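Local coordinates for protein isomerase/lactonizing enzyme (Agrobacterium tumefaciens, PDB 1RVK) that is of unknown function but belongs to the enolase superfamily, binds magnesium and probably isomerises or lactonises a carboxylate substrate through an enolate-like intermediate, at residues V6-F11 against E34-T39; T97-A102 against G282-G287; G126-V131 against H317-T322; L170-P175 against I205-W210. All blocks are in the same frame, centred on the assembly; numbering follows the deposited sequence.

Contact 1. Residues V6-F11 against E34-T39; sequences VEVRVF and EQAMLT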
loop_
_atom_site.group_PDB
_atom_site.type_symbol
_atom_site.label_atom_id
_atom_site.label_comp_id
_atom_site.label_asym_id
_atom_site.label_seq_id
_atom_site.Cartn_x
_atom_site.Cartn_y
_atom_site.Cartn_z
ATOM N N VAL A 6 23.509 10.059 -4.273
ATOM C CA VAL A 6 22.323 9.534 -3.597
ATOM C C VAL A 6 22.068 10.584 -2.520
ATOM O O VAL A 6 22.880 10.760 -1.612
ATOM C CB VAL A 6 22.577 8.171 -2.926
ATOM C CG1 VAL A 6 21.314 7.711 -2.202
ATOM C CG2 VAL A 6 22.977 7.145 -3.972
ATOM N N GLU A 7 20.951 11.293 -2.629
ATOM C CA GLU A 7 20.647 12.352 -1.675
ATOM C C GLU A 7 19.263 12.244 -1.052
ATOM O O GLU A 7 18.322 11.757 -1.674
ATOM C CB GLU A 7 20.777 13.708 -2.368
ATOM C CG GLU A 7 21.996 13.809 -3.276
ATOM C CD GLU A 7 22.005 15.075 -4.114
ATOM O OE1 GLU A 7 20.925 15.475 -4.605
ATOM O OE2 GLU A 7 23.095 15.660 -4.294
ATOM N N VAL A 8 19.155 12.716 0.184
ATOM C CA VAL A 8 17.892 12.705 0.904
ATOM C C VAL A 8 17.553 14.129 1.312
ATOM O O VAL A 8 18.382 14.835 1.886
ATOM C CB VAL A 8 17.968 11.832 2.176
ATOM C CG1 VAL A 8 16.664 11.947 2.967
ATOM C CG2 VAL A 8 18.223 10.379 1.791
ATOM N N ARG A 9 16.333 14.548 1.000
ATOM C CA ARG A 9 15.864 15.881 1.347
ATOM C C ARG A 9 14.624 15.729 2.209
ATOM O O ARG A 9 13.616 15.169 1.772
ATOM C CB ARG A 9 15.526 16.679 0.082
ATOM C CG ARG A 9 16.734 17.001 -0.788
ATOM C CD ARG A 9 16.326 17.729 -2.058
ATOM N NE ARG A 9 17.485 18.240 -2.786
ATOM C CZ ARG A 9 18.417 17.479 -3.353
ATOM N NH1 ARG A 9 18.333 16.156 -3.286
ATOM N NH2 ARG A 9 19.440 18.042 -3.984
ATOM N N VAL A 10 14.711 16.209 3.444
ATOM C CA VAL A 10 13.588 16.134 4.364
ATOM C C VAL A 10 12.885 17.483 4.370
ATOM O O VAL A 10 13.528 18.532 4.453
ATOM C CB VAL A 10 14.060 15.791 5.795
ATOM C CG1 VAL A 10 12.860 15.623 6.718
ATOM C CG2 VAL A 10 14.888 14.513 5.771
ATOM N N PHE A 11 11.561 17.451 4.267
ATOM C CA PHE A 11 10.774 18.674 4.254
ATOM C C PHE A 11 9.497 18.468 5.054
ATOM O O PHE A 11 9.179 17.344 5.448
ATOM C CB PHE A 11 10.419 19.061 2.818
ATOM C CG PHE A 11 9.600 18.028 2.097
ATOM C CD1 PHE A 11 10.201 16.897 1.554
ATOM C CD2 PHE A 11 8.219 18.180 1.978
ATOM C CE1 PHE A 11 9.439 15.927 0.898
ATOM C CE2 PHE A 11 7.448 17.219 1.326
ATOM C CZ PHE A 11 8.059 16.089 0.785
ATOM N N GLU A 34 7.113 15.627 8.946
ATOM C CA GLU A 34 8.347 15.509 8.184
ATOM C C GLU A 34 8.258 14.370 7.174
ATOM O O GLU A 34 7.899 13.242 7.519
ATOM C CB GLU A 34 9.531 15.274 9.119
ATOM C CG GLU A 34 9.997 16.517 9.858
ATOM C CD GLU A 34 11.226 16.255 10.707
ATOM O OE1 GLU A 34 12.023 15.366 10.339
ATOM O OE2 GLU A 34 11.405 16.943 11.733
ATOM N N GLN A 35 8.584 14.679 5.925
ATOM C CA GLN A 35 8.563 13.700 4.847
ATOM C C GLN A 35 9.939 13.719 4.191
ATOM O O GLN A 35 10.587 14.759 4.144
ATOM C CB GLN A 35 7.493 14.070 3.815
ATOM C CG GLN A 35 7.439 13.144 2.606
ATOM C CD GLN A 35 6.980 11.738 2.956
ATOM O OE1 GLN A 35 7.035 10.833 2.126
ATOM N NE2 GLN A 35 6.514 11.554 4.186
ATOM N N ALA A 36 10.392 12.579 3.687
ATOM C CA ALA A 36 11.699 12.538 3.048
ATOM C C ALA A 36 11.606 12.150 1.578
ATOM O O ALA A 36 10.756 11.349 1.185
ATOM C CB ALA A 36 12.611 11.564 3.786
HETATM N N MSE A 37 12.474 12.741 0.766
HETATM C CA MSE A 37 12.516 12.422 -0.651
HETATM C C MSE A 37 13.922 11.939 -0.964
HETATM O O MSE A 37 14.905 12.622 -0.657
HETATM C CB MSE A 37 12.185 13.642 -1.521
HETATM C CG MSE A 37 12.279 13.349 -3.027
HETATM SE SE MSE A 37 11.799 14.825 -4.219
HETATM C CE MSE A 37 13.315 15.981 -3.865
ATOM N N LEU A 38 14.008 10.746 -1.542
ATOM C CA LEU A 38 15.285 10.162 -1.920
ATOM C C LEU A 38 15.506 10.446 -3.403
ATOM O O LEU A 38 14.609 10.227 -4.221
ATOM C CB LEU A 38 15.262 8.649 -1.681
ATOM C CG LEU A 38 16.515 7.801 -1.965
ATOM C CD1 LEU A 38 16.815 7.768 -3.445
ATOM C CD2 LEU A 38 17.694 8.350 -1.186
ATOM N N THR A 39 16.690 10.947 -3.744
ATOM C CA THR A 39 17.025 11.237 -5.137
ATOM C C THR A 39 18.301 10.505 -5.548
ATOM O O THR A 39 19.301 10.527 -4.830
ATOM C CB THR A 39 17.249 12.756 -5.377
ATOM O OG1 THR A 39 16.011 13.465 -5.221
ATOM C CG2 THR A 39 17.786 12.998 -6.781
HETATM O O HOH W 1 16.079 14.293 -2.631
#

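Contact 2. Residues T97-A102 against G282-G287; sequences TDRTLA and GVNDVG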
loop_
_atom_site.group_PDB
_atom_site.type_symbol
_atom_site.label_atom_id
_atom_site.label_comp_id
_atom_site.label_asym_id
_atom_site.label_seq_id
_atom_site.Cartn_x
_atom_site.Cartn_y
_atom_site.Cartn_z
ATOM N N THR A 97 16.013 -2.252 6.384
ATOM C CA THR A 97 14.678 -2.828 6.246
ATOM C C THR A 97 14.123 -2.935 4.834
ATOM O O THR A 97 14.659 -2.343 3.894
ATOM C CB THR A 97 13.686 -2.010 7.064
ATOM O OG1 THR A 97 13.547 -0.712 6.467
ATOM C CG2 THR A 97 14.194 -1.849 8.494
ATOM N N ASP A 98 13.038 -3.697 4.691
ATOM C CA ASP A 98 12.398 -3.843 3.386
ATOM C C ASP A 98 11.916 -2.468 2.940
ATOM O O ASP A 98 11.852 -2.181 1.742
ATOM C CB ASP A 98 11.197 -4.799 3.449
ATOM C CG ASP A 98 11.596 -6.233 3.737
ATOM O OD1 ASP A 98 12.774 -6.589 3.513
ATOM O OD2 ASP A 98 10.720 -7.013 4.174
ATOM N N ARG A 99 11.573 -1.620 3.906
ATOM C CA ARG A 99 11.120 -0.271 3.594
ATOM C C ARG A 99 12.234 0.521 2.912
ATOM O O ARG A 99 11.977 1.282 1.982
ATOM C CB ARG A 99 10.659 0.460 4.862
ATOM C CG ARG A 99 9.287 0.028 5.371
ATOM C CD ARG A 99 8.204 0.261 4.321
ATOM N NE ARG A 99 7.917 1.677 4.099
ATOM C CZ ARG A 99 7.198 2.438 4.920
ATOM N NH1 ARG A 99 6.992 3.717 4.634
ATOM N NH2 ARG A 99 6.676 1.921 6.024
ATOM N N THR A 100 13.472 0.351 3.371
ATOM C CA THR A 100 14.588 1.064 2.746
ATOM C C THR A 100 14.808 0.513 1.334
ATOM O O THR A 100 15.054 1.265 0.392
ATOM C CB THR A 100 15.894 0.914 3.561
ATOM O OG1 THR A 100 15.734 1.542 4.838
ATOM C CG2 THR A 100 17.060 1.572 2.836
ATOM N N LEU A 101 14.718 -0.805 1.189
ATOM C CA LEU A 101 14.884 -1.427 -0.118
ATOM C C LEU A 101 13.834 -0.900 -1.097
ATOM O O LEU A 101 14.129 -0.649 -2.265
ATOM C CB LEU A 101 14.740 -2.950 -0.001
ATOM C CG LEU A 101 15.948 -3.815 0.374
ATOM C CD1 LEU A 101 16.827 -3.963 -0.844
ATOM C CD2 LEU A 101 16.713 -3.215 1.544
ATOM N N ALA A 102 12.607 -0.733 -0.613
ATOM C CA ALA A 102 11.512 -0.263 -1.456
ATOM C C ALA A 102 11.728 1.132 -2.026
ATOM O O ALA A 102 11.503 1.359 -3.217
ATOM C CB ALA A 102 10.199 -0.300 -0.677
ATOM N N GLY A 282 2.780 -5.784 -1.894
ATOM C CA GLY A 282 2.758 -4.338 -1.820
ATOM C C GLY A 282 4.189 -3.879 -1.963
ATOM O O GLY A 282 5.093 -4.533 -1.446
ATOM N N VAL A 283 4.406 -2.774 -2.664
ATOM C CA VAL A 283 5.765 -2.280 -2.854
ATOM C C VAL A 283 6.494 -2.089 -1.528
ATOM O O VAL A 283 7.647 -2.504 -1.381
ATOM C CB VAL A 283 5.766 -0.960 -3.648
ATOM C CG1 VAL A 283 7.165 -0.370 -3.685
ATOM C CG2 VAL A 283 5.274 -1.225 -5.066
ATOM N N ASN A 284 5.830 -1.474 -0.554
ATOM C CA ASN A 284 6.468 -1.262 0.742
ATOM C C ASN A 284 6.609 -2.545 1.547
ATOM O O ASN A 284 7.501 -2.663 2.390
ATOM C CB ASN A 284 5.689 -0.240 1.576
ATOM C CG ASN A 284 6.005 1.182 1.186
ATOM O OD1 ASN A 284 6.943 1.429 0.432
ATOM N ND2 ASN A 284 5.233 2.129 1.709
ATOM N N ASP A 285 5.733 -3.507 1.283
ATOM C CA ASP A 285 5.751 -4.756 2.022
ATOM C C ASP A 285 6.791 -5.774 1.581
ATOM O O ASP A 285 7.279 -6.551 2.403
ATOM C CB ASP A 285 4.365 -5.393 1.975
ATOM C CG ASP A 285 3.289 -4.466 2.499
ATOM O OD1 ASP A 285 3.326 -4.122 3.702
ATOM O OD2 ASP A 285 2.416 -4.073 1.702
ATOM N N VAL A 286 7.140 -5.779 0.301
ATOM C CA VAL A 286 8.114 -6.755 -0.176
ATOM C C VAL A 286 9.441 -6.167 -0.627
ATOM O O VAL A 286 10.283 -6.876 -1.179
ATOM C CB VAL A 286 7.528 -7.620 -1.310
ATOM C CG1 VAL A 286 6.259 -8.314 -0.818
ATOM C CG2 VAL A 286 7.240 -6.766 -2.534
ATOM N N GLY A 287 9.628 -4.870 -0.400
ATOM C CA GLY A 287 10.894 -4.252 -0.753
ATOM C C GLY A 287 11.055 -3.603 -2.111
ATOM O O GLY A 287 12.171 -3.533 -2.624
HETATM O O HOH W 2 8.604 -6.119 5.313
HETATM O O HOH W 3 8.487 -8.902 2.996
HETATM O O HOH W 4 6.612 4.952 1.601
#

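Contact 3. Residues G126-V131 against H317-T322; sequences GYRDKV and HVVAAT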
loop_
_atom_site.group_PDB
_atom_site.type_symbol
_atom_site.label_atom_id
_atom_site.label_comp_id
_atom_site.label_asym_id
_atom_site.label_seq_id
_atom_site.Cartn_x
_atom_site.Cartn_y
_atom_site.Cartn_z
ATOM N N GLY A 126 3.141 -2.753 -20.307
ATOM C CA GLY A 126 1.801 -2.460 -19.836
ATOM C C GLY A 126 0.692 -3.453 -20.107
ATOM O O GLY A 126 0.701 -4.162 -21.115
ATOM N N TYR A 127 -0.259 -3.518 -19.180
ATOM C CA TYR A 127 -1.415 -4.385 -19.345
ATOM C C TYR A 127 -2.668 -3.520 -19.461
ATOM O O TYR A 127 -3.523 -3.774 -20.304
ATOM C CB TYR A 127 -1.591 -5.350 -18.167
ATOM C CG TYR A 127 -2.843 -6.188 -18.322
ATOM C CD1 TYR A 127 -2.934 -7.150 -19.327
ATOM C CD2 TYR A 127 -3.964 -5.966 -17.520
ATOM C CE1 TYR A 127 -4.112 -7.864 -19.540
ATOM C CE2 TYR A 127 -5.149 -6.678 -17.724
ATOM C CZ TYR A 127 -5.214 -7.621 -18.737
ATOM O OH TYR A 127 -6.383 -8.308 -18.971
ATOM N N ARG A 128 -2.771 -2.496 -18.616
ATOM C CA ARG A 128 -3.933 -1.605 -18.628
ATOM C C ARG A 128 -3.587 -0.155 -18.267
ATOM O O ARG A 128 -2.756 0.095 -17.392
ATOM C CB ARG A 128 -4.999 -2.137 -17.662
ATOM C CG ARG A 128 -4.455 -2.420 -16.268
ATOM C CD ARG A 128 -5.431 -3.193 -15.399
ATOM N NE ARG A 128 -4.719 -3.842 -14.300
ATOM C CZ ARG A 128 -5.284 -4.619 -13.383
ATOM N NH1 ARG A 128 -6.591 -4.852 -13.412
ATOM N NH2 ARG A 128 -4.533 -5.185 -12.451
ATOM N N ASP A 129 -4.240 0.795 -18.935
ATOM C CA ASP A 129 -3.997 2.213 -18.689
ATOM C C ASP A 129 -4.905 2.774 -17.607
ATOM O O ASP A 129 -4.664 3.863 -17.084
ATOM C CB ASP A 129 -4.184 3.014 -19.977
ATOM C CG ASP A 129 -3.288 2.525 -21.092
ATOM O OD1 ASP A 129 -2.061 2.437 -20.870
ATOM O OD2 ASP A 129 -3.811 2.229 -22.186
ATOM N N LYS A 130 -5.960 2.033 -17.288
ATOM C CA LYS A 130 -6.885 2.438 -16.242
ATOM C C LYS A 130 -7.270 1.180 -15.485
ATOM O O LYS A 130 -7.198 0.079 -16.027
ATOM C CB LYS A 130 -8.129 3.118 -16.826
ATOM C CG LYS A 130 -9.078 2.203 -17.579
ATOM C CD LYS A 130 -10.333 2.969 -17.985
ATOM C CE LYS A 130 -11.351 2.066 -18.666
ATOM N NZ LYS A 130 -12.567 2.820 -19.076
ATOM N N VAL A 131 -7.659 1.337 -14.228
ATOM C CA VAL A 131 -8.031 0.188 -13.420
ATOM C C VAL A 131 -9.018 0.582 -12.338
ATOM O O VAL A 131 -8.957 1.690 -11.799
ATOM C CB VAL A 131 -6.790 -0.450 -12.751
ATOM C CG1 VAL A 131 -6.125 0.547 -11.815
ATOM C CG2 VAL A 131 -7.194 -1.708 -11.993
ATOM N N HIS A 317 1.573 1.618 -10.600
ATOM C CA HIS A 317 2.295 1.124 -11.764
ATOM C C HIS A 317 2.389 -0.399 -11.782
ATOM O O HIS A 317 2.355 -1.011 -12.849
ATOM C CB HIS A 317 3.680 1.768 -11.835
ATOM C CG HIS A 317 3.658 3.154 -12.403
ATOM N ND1 HIS A 317 3.836 3.409 -13.745
ATOM C CD2 HIS A 317 3.405 4.353 -11.824
ATOM C CE1 HIS A 317 3.693 4.704 -13.970
ATOM N NE2 HIS A 317 3.429 5.299 -12.821
ATOM N N VAL A 318 2.496 -1.013 -10.608
ATOM C CA VAL A 318 2.554 -2.471 -10.545
ATOM C C VAL A 318 1.201 -3.013 -11.009
ATOM O O VAL A 318 1.133 -3.957 -11.796
ATOM C CB VAL A 318 2.842 -2.967 -9.105
ATOM C CG1 VAL A 318 2.704 -4.488 -9.029
ATOM C CG2 VAL A 318 4.258 -2.565 -8.698
ATOM N N VAL A 319 0.124 -2.402 -10.530
ATOM C CA VAL A 319 -1.219 -2.833 -10.910
ATOM C C VAL A 319 -1.469 -2.663 -12.416
ATOM O O VAL A 319 -2.079 -3.519 -13.052
ATOM C CB VAL A 319 -2.294 -2.048 -10.121
ATOM C CG1 VAL A 319 -3.692 -2.373 -10.653
ATOM C CG2 VAL A 319 -2.203 -2.399 -8.637
ATOM N N ALA A 320 -0.990 -1.562 -12.983
ATOM C CA ALA A 320 -1.184 -1.294 -14.405
ATOM C C ALA A 320 -0.373 -2.229 -15.301
ATOM O O ALA A 320 -0.735 -2.474 -16.457
ATOM C CB ALA A 320 -0.829 0.158 -14.709
ATOM N N ALA A 321 0.721 -2.757 -14.765
ATOM C CA ALA A 321 1.590 -3.642 -15.528
ATOM C C ALA A 321 1.191 -5.113 -15.453
ATOM O O ALA A 321 1.762 -5.945 -16.158
ATOM C CB ALA A 321 3.031 -3.477 -15.053
ATOM N N THR A 322 0.217 -5.438 -14.612
ATOM C CA THR A 322 -0.201 -6.826 -14.454
ATOM C C THR A 322 -1.697 -7.055 -14.650
ATOM O O THR A 322 -2.499 -6.123 -14.573
ATOM C CB THR A 322 0.214 -7.359 -13.069
ATOM O OG1 THR A 322 -0.366 -6.540 -12.047
ATOM C CG2 THR A 322 1.730 -7.326 -12.925
#

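Contact 4. Residues L170-P175 against I205-W210; sequences LHTWMP and IDAFHW. With MG (magnesium ion), chain B.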
loop_
_atom_site.group_PDB
_atom_site.type_symbol
_atom_site.label_atom_id
_atom_site.label_comp_id
_atom_site.label_asym_id
_atom_site.label_seq_id
_atom_site.Cartn_x
_atom_site.Cartn_y
_atom_site.Cartn_z
ATOM N N LEU A 170 -13.594 -1.991 4.371
ATOM C CA LEU A 170 -13.631 -1.393 5.695
ATOM C C LEU A 170 -12.445 -1.838 6.528
ATOM O O LEU A 170 -12.050 -3.001 6.475
ATOM C CB LEU A 170 -14.887 -1.811 6.464
ATOM C CG LEU A 170 -16.313 -1.572 5.977
ATOM C CD1 LEU A 170 -17.258 -1.948 7.110
ATOM C CD2 LEU A 170 -16.518 -0.117 5.593
ATOM N N HIS A 171 -11.861 -0.899 7.265
ATOM C CA HIS A 171 -10.808 -1.216 8.224
ATOM C C HIS A 171 -11.630 -0.890 9.465
ATOM O O HIS A 171 -12.096 0.241 9.606
ATOM C CB HIS A 171 -9.607 -0.260 8.143
ATOM C CG HIS A 171 -8.657 -0.561 7.024
ATOM N ND1 HIS A 171 -8.832 -0.079 5.746
ATOM C CD2 HIS A 171 -7.515 -1.293 6.996
ATOM C CE1 HIS A 171 -7.840 -0.498 4.977
ATOM N NE2 HIS A 171 -7.028 -1.236 5.712
ATOM N N THR A 172 -11.848 -1.863 10.344
ATOM C CA THR A 172 -12.659 -1.601 11.523
ATOM C C THR A 172 -11.884 -1.107 12.745
ATOM O O THR A 172 -10.724 -0.715 12.628
ATOM C CB THR A 172 -13.531 -2.832 11.862
ATOM O OG1 THR A 172 -12.765 -4.034 11.695
ATOM C CG2 THR A 172 -14.733 -2.884 10.924
ATOM N N TRP A 173 -12.526 -1.110 13.909
ATOM C CA TRP A 173 -11.909 -0.599 15.138
ATOM C C TRP A 173 -10.772 -1.422 15.731
ATOM O O TRP A 173 -10.870 -2.644 15.868
ATOM C CB TRP A 173 -12.985 -0.394 16.202
ATOM C CG TRP A 173 -14.050 0.574 15.791
ATOM C CD1 TRP A 173 -14.030 1.934 15.939
ATOM C CD2 TRP A 173 -15.294 0.256 15.160
ATOM N NE1 TRP A 173 -15.190 2.481 15.440
ATOM C CE2 TRP A 173 -15.983 1.474 14.954
ATOM C CE3 TRP A 173 -15.897 -0.941 14.747
ATOM C CZ2 TRP A 173 -17.244 1.531 14.353
ATOM C CZ3 TRP A 173 -17.156 -0.885 14.148
ATOM C CH2 TRP A 173 -17.813 0.346 13.958
HETATM N N MSE A 174 -9.704 -0.727 16.113
HETATM C CA MSE A 174 -8.531 -1.366 16.693
HETATM C C MSE A 174 -7.960 -0.517 17.825
HETATM O O MSE A 174 -8.096 0.707 17.823
HETATM C CB MSE A 174 -7.458 -1.546 15.614
HETATM C CG MSE A 174 -7.937 -2.285 14.372
HETATM SE SE MSE A 174 -6.528 -2.492 13.065
HETATM C CE MSE A 174 -7.622 -2.737 11.497
ATOM N N PRO A 175 -7.321 -1.154 18.818
ATOM C CA PRO A 175 -6.763 -0.324 19.891
ATOM C C PRO A 175 -5.728 0.617 19.263
ATOM O O PRO A 175 -5.177 0.319 18.205
ATOM C CB PRO A 175 -6.149 -1.350 20.845
ATOM C CG PRO A 175 -5.868 -2.535 19.963
ATOM C CD PRO A 175 -7.072 -2.584 19.062
ATOM N N ILE A 205 -13.331 -6.586 4.109
ATOM C CA ILE A 205 -13.028 -6.171 5.470
ATOM C C ILE A 205 -11.611 -6.527 5.881
ATOM O O ILE A 205 -11.145 -7.643 5.654
ATOM C CB ILE A 205 -14.027 -6.815 6.481
ATOM C CG1 ILE A 205 -13.597 -6.525 7.921
ATOM C CG2 ILE A 205 -14.112 -8.315 6.252
ATOM C CD1 ILE A 205 -13.805 -5.103 8.354
ATOM N N ASP A 206 -10.939 -5.549 6.479
ATOM C CA ASP A 206 -9.578 -5.694 6.978
ATOM C C ASP A 206 -9.717 -5.303 8.447
ATOM O O ASP A 206 -9.568 -4.138 8.812
ATOM C CB ASP A 206 -8.657 -4.729 6.231
ATOM C CG ASP A 206 -7.193 -4.915 6.578
ATOM O OD1 ASP A 206 -6.377 -4.190 5.993
ATOM O OD2 ASP A 206 -6.850 -5.763 7.424
ATOM N N ALA A 207 -10.033 -6.286 9.281
ATOM C CA ALA A 207 -10.246 -6.049 10.704
ATOM C C ALA A 207 -8.981 -6.129 11.543
ATOM O O ALA A 207 -7.887 -6.303 11.016
ATOM C CB ALA A 207 -11.280 -7.037 11.232
ATOM N N PHE A 208 -9.149 -5.977 12.853
ATOM C CA PHE A 208 -8.050 -6.058 13.820
ATOM C C PHE A 208 -7.094 -7.179 13.379
ATOM O O PHE A 208 -7.493 -8.333 13.254
ATOM C CB PHE A 208 -8.653 -6.337 15.199
ATOM C CG PHE A 208 -7.645 -6.538 16.284
ATOM C CD1 PHE A 208 -7.498 -7.788 16.880
ATOM C CD2 PHE A 208 -6.874 -5.476 16.747
ATOM C CE1 PHE A 208 -6.598 -7.974 17.929
ATOM C CE2 PHE A 208 -5.970 -5.655 17.793
ATOM C CZ PHE A 208 -5.833 -6.904 18.383
ATOM N N HIS A 209 -5.829 -6.827 13.155
ATOM C CA HIS A 209 -4.823 -7.766 12.653
ATOM C C HIS A 209 -4.292 -8.856 13.579
ATOM O O HIS A 209 -3.389 -9.598 13.184
ATOM C CB HIS A 209 -3.611 -6.989 12.131
ATOM C CG HIS A 209 -3.959 -5.762 11.349
ATOM N ND1 HIS A 209 -4.667 -5.803 10.169
ATOM C CD2 HIS A 209 -3.659 -4.459 11.564
ATOM C CE1 HIS A 209 -4.787 -4.578 9.688
ATOM N NE2 HIS A 209 -4.184 -3.744 10.515
ATOM N N TRP A 210 -4.830 -8.972 14.789
ATOM C CA TRP A 210 -4.323 -9.973 15.722
ATOM C C TRP A 210 -5.394 -10.762 16.474
ATOM O O TRP A 210 -5.173 -11.176 17.617
ATOM C CB TRP A 210 -3.399 -9.298 16.743
ATOM C CG TRP A 210 -2.287 -8.476 16.147
ATOM C CD1 TRP A 210 -1.014 -8.888 15.876
ATOM C CD2 TRP A 210 -2.345 -7.088 15.791
ATOM N NE1 TRP A 210 -0.270 -7.838 15.381
ATOM C CE2 TRP A 210 -1.064 -6.723 15.318
ATOM C CE3 TRP A 210 -3.355 -6.118 15.827
ATOM C CZ2 TRP A 210 -0.766 -5.427 14.885
ATOM C CZ3 TRP A 210 -3.060 -4.828 15.394
ATOM C CH2 TRP A 210 -1.774 -4.496 14.930
HETATM MG MG MG B . -4.535 -4.441 5.014
HETATM O O HOH W 5 -5.189 -2.579 3.847
HETATM O O HOH W 6 -11.559 -4.659 13.991
HETATM O O HOH W 7 -4.198 -6.097 6.474
HETATM O O HOH W 8 -3.328 -2.989 6.307
#

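Contact 1. Residues V6-F11 against E34-T39
R9 and M37 (selenomethionine) form a hydrogen-bonded antiparallel pair, R9 N giving to M37 O at 2.9 Å, and their side chains lie side by side. R9 CB passes 4.2 Å from M37 O, and the chain runs extended from CG to NE. Its CD rests against M37 CE at 3.9 Å, apolar stem against selenomethyl. At the tip NH1 and NH2 both reach E7 OE1, each at 3.0 Å, in the guanidinium plane but from above the carboxylate plane; R41 is the second residue to pair with this oxygen, by a salt bridge. A water accepts from NH1, donates to M37 O and meets T39 OG1, which also bonds H49. Arginine suits the place because its stem can pack while its end stays charged. F11 CG sits between its backbone N and carbonyl carbon (chi1 61°), and Q35 CB lies over one ring face; helix 373-378 covers F11 and M37. The face carrying V8, V10, A36 and L38 is apolar: V8 CG2 touches L38 CD2 at 3.6 Å, and compact V6 and V8 pack on helix 59-70. Strand 47-52 completes a three-stranded antiparallel sheet packed against helices, as in the N-terminal capping domain of the enolase superfamily.

Contact 2. Residues T97-A102 against G282-G287
D98, in the first turn of helix 98-116, faces D285 across two waters. One lies 2.6 Å from D98 OD2, the other 2.7 Å from D285 O, and each reaches both of these atoms, so the two acceptors are bridged by solvent; D98 OD1 turns to K263 and Q89. The backbone oxygen of D98 is nearer its neighbour, receiving a CA-H...O contact from G287 at 3.4 Å. R99 comes next, its CB leading away from 282-287, but bends at chi2 and chi3 bring CD and NE back to N284. NE stands 3.5 Å from N284 CG, ND2 lies over one face of the guanidinium, and the two planes are 23° apart. These flat polar groups overlap without a direct hydrogen bond, while a water accepts from both R99 NH1 and N284 ND2. The contact joins the N-terminal domain to the barrel: 282-287 holds the short helical turn after strand 278-281, and D285 OD2, its side chain about 8 Å from the magnesium, bonds H309, just after strand 306-308, an arrangement that resembles the Asp-His dyad of mandelate racemase. L101 then lays CB 3.7 Å from G287 O, the rest of its side chain turning toward W82 and L85. A102 fits closely, CB at 3.4 Å from V283 O and CA at 3.4 Å from G287 C. Alanine's single methyl suits a place where both backbones come this close, and G287, with phi 93°, has backbone angles at which a CB would strike the preceding carbonyl oxygen.

Contact 3. Residues G126-V131 against H317-T322
The last turn of helix 313-321, which follows barrel strand 306-308, presents backbone carbonyls to the loop leading into strand 130-137, and R128 and Y127 answer them. The amides Y127 N and R128 N both give to A320 O, each at 3.0 Å and in the carbonyl plane, so one oxygen holds two successive residues. R128 then returns with its side chain. CG lies between the backbone N and the carbonyl carbon (chi1 52°), and the chain runs extended to NE, which donates to V319 O at 2.9 Å while NH2 gives to the same oxygen at 3.0 Å. This is a side-on grip with the oxygen close to the guanidinium plane, although NE stands 40° above the plane of the carbonyl. Arginine fits because it can serve V319 O in the last helical turn and, through NH2, C325 O of the following loop at once; the partial negative charge of the helix C-terminus probably draws the cation. V131 CG2 lies 3.4 Å above the guanidinium plane and meets V319 CG1 at 3.8 Å, the two valines crossing at about a right angle. A320 needs to be small, for its CB already sits 3.3 Å from R128 O. Y127 CD2 approaches T322 O at 3.3 Å. Such bonding belongs to the closure of the enolase-type beta-alpha barrel, where a late helix meets the first strand.

Contact 4. Residues L170-P175 against I205-W210
L170 and I205 open the tightly packed part, where parallel strands 167-171 and 202-206 run side by side. D206 N gives to L170 O at 2.8 Å in a nearly straight bond, and I205 CD1 lies 3.3 Å from L170 O and also touches T172 CG2. T172 OG1 lies 3.4 Å from A207 CB, a small side chain that lets the chains stay close. Farther out the extended M174 (selenomethionine) reaches across to 205-210: its CE touches D206 O and A207 O, and its selenium lies obliquely 4.1 Å from the H209 ring centroid. P175 CD meets F208 CE2 at 3.5 Å where the contact becomes partly exposed, and a water bridges T172 OG1, W173 O and F208 N.

The hydrated side is different. D206 CG is anti to the backbone N (chi1 -174°), and OD1 binds the magnesium at 2.1 Å. Three waters occupy other sites on the metal; one donates to D206 OD2, another lies 2.9 Å from H171 NE2. The ring of H171 is placed by ND1 bonding I137 O, and D206 CB lies over one of its faces. E232 and E258 complete the metal site. An aspartate at the C-terminal end of a barrel strand, in a beta-alpha-beta unit (167-171, 183-197, 202-206) and sharing one metal with two glutamates, is the hallmark of the enolase-superfamily active site.

Overall arrangement
Contact 1 closes first along the chain and stands apart in the N-terminal domain, its centre about 17 Å from that of contact 2 and 32 Å from that of contact 4. Contacts 2 and 3 interleave, in the order 97-102, 126-131, 282-287 and 317-322, and they touch where V283 CG2 meets V318 CG2 at 4.0 Å. Both segments of contact 4 fall between 126-131 and 282-287. Contacts 3 and 4 reach the same barrel sheet through neighbouring strands 130-137 and 167-171, yet lie about 28 Å apart between centres, on opposite sides of the chain's centre. The interleaved order thus ties early and late parts of the chain around the metal-binding strands.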